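Local coordinates for putative peptide ABC-transport system periplasmic peptide-binding protein (Campylobacter jejuni, PDB 4OEV), which binds nickel outside the cytoplasm as the solute-binding component of an ABC-type importer, probably delivering the metal for uptake, at residues D27-R39 against S152-K164. Sequence-based numbering, arbitrary orientation.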
loop_
_atom_site.group_PDB
_atom_site.type_symbol
_atom_site.label_atom_id
_atom_site.label_comp_id
_atom_site.label_asym_id
_atom_site.label_seq_id
_atom_site.Cartn_x
_atom_site.Cartn_y
_atom_site.Cartn_z
ATOM N N ASP A 27 -6.016 4.189 2.894
ATOM C CA ASP A 27 -6.907 4.728 3.924
ATOM C C ASP A 27 -7.329 3.700 4.972
ATOM O O ASP A 27 -7.067 2.498 4.833
ATOM C CB ASP A 27 -8.145 5.315 3.277
ATOM C CG ASP A 27 -9.050 4.244 2.728
ATOM O OD1 ASP A 27 -9.868 3.749 3.517
ATOM O OD2 ASP A 27 -8.925 3.888 1.534
ATOM N N ALA A 28 -7.952 4.189 6.041
ATOM C CA ALA A 28 -8.466 3.302 7.086
ATOM C C ALA A 28 -9.993 3.360 7.179
ATOM O O ALA A 28 -10.564 2.785 8.123
ATOM C CB ALA A 28 -7.837 3.632 8.465
ATOM N N VAL A 29 -10.659 4.045 6.231
ATOM C CA VAL A 29 -12.086 4.296 6.390
ATOM C C VAL A 29 -13.002 3.406 5.520
ATOM O O VAL A 29 -14.113 3.075 5.955
ATOM C CB VAL A 29 -12.448 5.799 6.130
ATOM C CG1 VAL A 29 -11.908 6.658 7.243
ATOM C CG2 VAL A 29 -11.900 6.291 4.787
ATOM N N ILE A 30 -12.544 2.997 4.331
ATOM C CA ILE A 30 -13.359 2.126 3.491
ATOM C C ILE A 30 -13.584 0.809 4.246
ATOM O O ILE A 30 -14.693 0.270 4.227
ATOM C CB ILE A 30 -12.734 1.863 2.083
ATOM C CG1 ILE A 30 -12.672 3.190 1.325
ATOM C CG2 ILE A 30 -13.594 0.779 1.303
ATOM C CD1 ILE A 30 -12.053 3.150 -0.098
ATOM N N ASN A 31 -12.565 0.301 4.936
ATOM C CA ASN A 31 -12.751 -0.952 5.694
ATOM C C ASN A 31 -13.582 -0.815 6.983
ATOM O O ASN A 31 -13.868 -1.816 7.641
ATOM C CB ASN A 31 -11.384 -1.558 6.033
ATOM C CG ASN A 31 -10.761 -2.284 4.853
ATOM O OD1 ASN A 31 -9.956 -1.708 4.110
ATOM N ND2 ASN A 31 -11.113 -3.558 4.683
ATOM N N LEU A 32 -13.972 0.408 7.351
ATOM C CA LEU A 32 -14.903 0.608 8.486
ATOM C C LEU A 32 -16.354 0.506 7.993
ATOM O O LEU A 32 -17.209 -0.158 8.602
ATOM C CB LEU A 32 -14.682 1.966 9.127
ATOM C CG LEU A 32 -13.253 2.203 9.621
ATOM C CD1 LEU A 32 -13.092 3.613 10.131
ATOM C CD2 LEU A 32 -12.941 1.200 10.731
ATOM N N VAL A 33 -16.623 1.174 6.875
ATOM C CA VAL A 33 -17.969 1.240 6.311
ATOM C C VAL A 33 -18.335 -0.001 5.490
ATOM O O VAL A 33 -19.499 -0.444 5.467
ATOM C CB VAL A 33 -18.084 2.525 5.446
ATOM C CG1 VAL A 33 -19.441 2.660 4.791
ATOM C CG2 VAL A 33 -17.758 3.751 6.301
ATOM N N PHE A 34 -17.350 -0.582 4.811
ATOM C CA PHE A 34 -17.650 -1.687 3.890
ATOM C C PHE A 34 -17.055 -2.993 4.368
ATOM O O PHE A 34 -16.149 -2.999 5.221
ATOM C CB PHE A 34 -17.127 -1.369 2.491
ATOM C CG PHE A 34 -17.743 -0.147 1.896
ATOM C CD1 PHE A 34 -18.899 -0.249 1.129
ATOM C CD2 PHE A 34 -17.197 1.104 2.126
ATOM C CE1 PHE A 34 -19.491 0.890 0.590
ATOM C CE2 PHE A 34 -17.772 2.250 1.595
ATOM C CZ PHE A 34 -18.921 2.142 0.806
ATOM N N SER A 35 -17.591 -4.095 3.856
ATOM C CA SER A 35 -16.967 -5.382 4.076
ATOM C C SER A 35 -17.077 -6.175 2.811
ATOM O O SER A 35 -17.999 -5.946 2.010
ATOM C CB SER A 35 -17.605 -6.117 5.256
ATOM O OG SER A 35 -18.970 -6.336 4.986
ATOM N N GLY A 36 -16.170 -7.143 2.661
ATOM C CA GLY A 36 -16.038 -7.914 1.446
ATOM C C GLY A 36 -16.483 -9.343 1.650
ATOM O O GLY A 36 -16.949 -9.716 2.745
ATOM N N LEU A 37 -16.375 -10.132 0.583
ATOM C CA LEU A 37 -16.711 -11.543 0.625
ATOM C C LEU A 37 -15.762 -12.313 1.510
ATOM O O LEU A 37 -16.152 -13.317 2.116
ATOM C CB LEU A 37 -16.700 -12.149 -0.783
ATOM C CG LEU A 37 -17.682 -11.497 -1.737
ATOM C CD1 LEU A 37 -17.673 -12.210 -3.111
ATOM C CD2 LEU A 37 -19.093 -11.515 -1.088
ATOM N N THR A 38 -14.504 -11.872 1.542
ATOM C CA THR A 38 -13.510 -12.518 2.365
ATOM C C THR A 38 -12.851 -11.508 3.300
ATOM O O THR A 38 -13.007 -10.290 3.144
ATOM C CB THR A 38 -12.431 -13.211 1.512
ATOM O OG1 THR A 38 -11.741 -12.246 0.727
ATOM C CG2 THR A 38 -13.046 -14.241 0.547
ATOM N N ARG A 39 -12.111 -12.021 4.270
ATOM C CA ARG A 39 -11.394 -11.157 5.233
ATOM C C ARG A 39 -10.150 -11.907 5.711
ATOM O O ARG A 39 -9.956 -13.066 5.334
ATOM C CB ARG A 39 -12.306 -10.794 6.407
ATOM C CG ARG A 39 -12.587 -11.996 7.313
ATOM C CD ARG A 39 -13.584 -11.686 8.393
ATOM N NE ARG A 39 -14.059 -12.945 8.956
ATOM C CZ ARG A 39 -13.480 -13.606 9.963
ATOM N NH1 ARG A 39 -14.009 -14.762 10.369
ATOM N NH2 ARG A 39 -12.406 -13.110 10.592
ATOM N N SER A 152 -22.714 11.364 -5.038
ATOM C CA SER A 152 -22.643 11.957 -3.702
ATOM C C SER A 152 -22.530 10.858 -2.648
ATOM O O SER A 152 -22.082 11.108 -1.518
ATOM C CB SER A 152 -23.841 12.862 -3.446
ATOM O OG SER A 152 -25.075 12.163 -3.564
ATOM N N PHE A 153 -22.877 9.638 -3.060
ATOM C CA PHE A 153 -22.563 8.429 -2.299
ATOM C C PHE A 153 -21.160 8.410 -1.744
ATOM O O PHE A 153 -20.953 8.018 -0.597
ATOM C CB PHE A 153 -22.701 7.210 -3.191
ATOM C CG PHE A 153 -22.434 5.900 -2.500
ATOM C CD1 PHE A 153 -21.184 5.304 -2.537
ATOM C CD2 PHE A 153 -23.478 5.231 -1.856
ATOM C CE1 PHE A 153 -20.958 4.092 -1.913
ATOM C CE2 PHE A 153 -23.264 4.021 -1.236
ATOM C CZ PHE A 153 -22.011 3.441 -1.264
ATOM N N ASN A 154 -20.188 8.812 -2.572
ATOM C CA ASN A 154 -18.799 8.705 -2.195
ATOM C C ASN A 154 -18.464 9.535 -0.971
ATOM O O ASN A 154 -17.437 9.311 -0.344
ATOM C CB ASN A 154 -17.881 9.096 -3.372
ATOM C CG ASN A 154 -18.049 8.180 -4.556
ATOM O OD1 ASN A 154 -18.453 7.035 -4.397
ATOM N ND2 ASN A 154 -17.735 8.673 -5.756
ATOM N N GLN A 155 -19.304 10.510 -0.640
ATOM C CA GLN A 155 -19.090 11.273 0.591
ATOM C C GLN A 155 -20.188 10.983 1.624
ATOM O O GLN A 155 -20.211 11.600 2.674
ATOM C CB GLN A 155 -19.028 12.774 0.296
ATOM C CG GLN A 155 -17.819 13.226 -0.553
ATOM C CD GLN A 155 -17.982 12.885 -2.031
ATOM O OE1 GLN A 155 -19.078 12.977 -2.581
ATOM N NE2 GLN A 155 -16.896 12.491 -2.672
ATOM N N ASN A 156 -21.092 10.054 1.303
ATOM C CA ASN A 156 -22.171 9.595 2.209
ATOM C C ASN A 156 -22.334 8.085 2.079
ATOM O O ASN A 156 -23.432 7.610 1.794
ATOM C CB ASN A 156 -23.504 10.265 1.863
ATOM C CG ASN A 156 -23.481 11.764 2.054
ATOM O OD1 ASN A 156 -23.925 12.275 3.086
ATOM N ND2 ASN A 156 -22.954 12.483 1.060
ATOM N N PRO A 157 -21.243 7.318 2.285
ATOM C CA PRO A 157 -21.231 5.900 1.907
ATOM C C PRO A 157 -22.181 5.060 2.757
ATOM O O PRO A 157 -22.285 5.291 3.965
ATOM C CB PRO A 157 -19.772 5.495 2.145
ATOM C CG PRO A 157 -19.340 6.368 3.269
ATOM C CD PRO A 157 -20.025 7.698 3.023
ATOM N N ILE A 158 -22.880 4.120 2.118
ATOM C CA ILE A 158 -23.669 3.124 2.818
ATOM C C ILE A 158 -22.989 1.765 2.580
ATOM O O ILE A 158 -22.732 1.404 1.425
ATOM C CB ILE A 158 -25.137 3.099 2.316
ATOM C CG1 ILE A 158 -25.904 4.350 2.759
ATOM C CG2 ILE A 158 -25.828 1.847 2.786
ATOM C CD1 ILE A 158 -26.134 4.442 4.284
ATOM N N GLY A 159 -22.680 1.021 3.646
ATOM C CA GLY A 159 -21.980 -0.252 3.494
ATOM C C GLY A 159 -22.513 -1.393 4.358
ATOM O O GLY A 159 -23.580 -1.273 4.997
ATOM N N THR A 160 -21.804 -2.521 4.371
ATOM C CA THR A 160 -22.191 -3.621 5.248
ATOM C C THR A 160 -21.217 -3.685 6.446
ATOM O O THR A 160 -21.360 -4.561 7.289
ATOM C CB THR A 160 -22.162 -4.985 4.546
ATOM O OG1 THR A 160 -20.919 -5.077 3.841
ATOM C CG2 THR A 160 -23.335 -5.167 3.512
ATOM N N GLY A 161 -20.257 -2.754 6.522
ATOM C CA GLY A 161 -19.173 -2.818 7.514
ATOM C C GLY A 161 -19.554 -2.590 8.992
ATOM O O GLY A 161 -20.742 -2.457 9.309
ATOM N N PRO A 162 -18.552 -2.623 9.919
ATOM C CA PRO A 162 -18.844 -2.460 11.368
ATOM C C PRO A 162 -19.253 -1.047 11.792
ATOM O O PRO A 162 -19.795 -0.826 12.884
ATOM C CB PRO A 162 -17.523 -2.836 12.048
ATOM C CG PRO A 162 -16.410 -2.544 10.951
ATOM C CD PRO A 162 -17.148 -3.012 9.671
ATOM N N TYR A 163 -19.008 -0.084 10.927
ATOM C CA TYR A 163 -19.223 1.302 11.287
ATOM C C TYR A 163 -20.042 2.072 10.256
ATOM O O TYR A 163 -19.758 2.029 9.049
ATOM C CB TYR A 163 -17.867 1.988 11.506
ATOM C CG TYR A 163 -17.336 1.742 12.897
ATOM C CD1 TYR A 163 -17.862 2.449 13.971
ATOM C CD2 TYR A 163 -16.332 0.806 13.151
ATOM C CE1 TYR A 163 -17.420 2.239 15.258
ATOM C CE2 TYR A 163 -15.881 0.583 14.474
ATOM C CZ TYR A 163 -16.438 1.316 15.510
ATOM O OH TYR A 163 -16.066 1.156 16.846
ATOM N N LYS A 164 -21.010 2.834 10.748
ATOM C CA LYS A 164 -21.893 3.622 9.898
ATOM C C LYS A 164 -21.303 5.010 9.791
ATOM O O LYS A 164 -20.779 5.533 10.788
ATOM C CB LYS A 164 -23.340 3.673 10.469
ATOM C CG LYS A 164 -24.101 2.360 10.466
ATOM C CD LYS A 164 -25.544 2.536 11.043
ATOM C CE LYS A 164 -26.428 1.312 10.775
ATOM N NZ LYS A 164 -27.869 1.481 11.198
HETATM O O HOH W 1 -19.879 -3.644 2.142
#
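Phe153 and Phe34 approach from opposite directions, with Phe153 CE1 at the edge of the Phe34 ring, close to its plane and 3.9 Å from Phe34 CZ. Both rings also have a face laid against a residue of their own segment: Pro157 CA sits over the centre of Phe153, and Val33 CG1 over the rim of Phe34. Pro157 CB then reaches Phe34 CZ at 3.7 Å, while its CG touches Val33 CG1, the branch placed anti to the backbone N (chi1 179°). Ile158 O, 3.4 Å from Phe34 CE1, is buried without a hydrogen-bond partner in the model. Gly159 CA makes a CA-H...O contact with Val33 O (3.2 Å). At Thr160 the meeting becomes polar: OG1 lies 2.6 Å from Ser35 OG, which is also hydrogen-bonded to Tyr183 OH, and a water accepts from both Thr160 OG1 and Ser35 N. Gly161 N donates to Val33 O at 2.7 Å, bent (143° at the hydrogen) and well out of the carbonyl plane; its own carbonyl is held by Asn179 and His74. Pro162 presses CD onto Leu32 O at 3.0 Å, and Tyr163 N hydrogen-bonds that same oxygen at 2.9 Å, again from above the plane. Tyr163 CB packs on Leu32 CB beside Phe176 and Leu192, and its hydroxyl bonds Thr189 O. Leu32 O and Val33 O, at the end of helix 30-33, are thus bonded by Tyr163, the first residue of strand 163-169, and by Gly161 just before it. Between the nickel ligand His26 and the helix, Asp27 OD1 accepts from Val29 N (an Asx turn) and Ile30 N. The contact joins the chain following His26 to an outermost strand of the mixed sheet formed with strands 173-178, 191-196 and 6-11, within the periplasmic-binding-protein fold of solute-binding family 5.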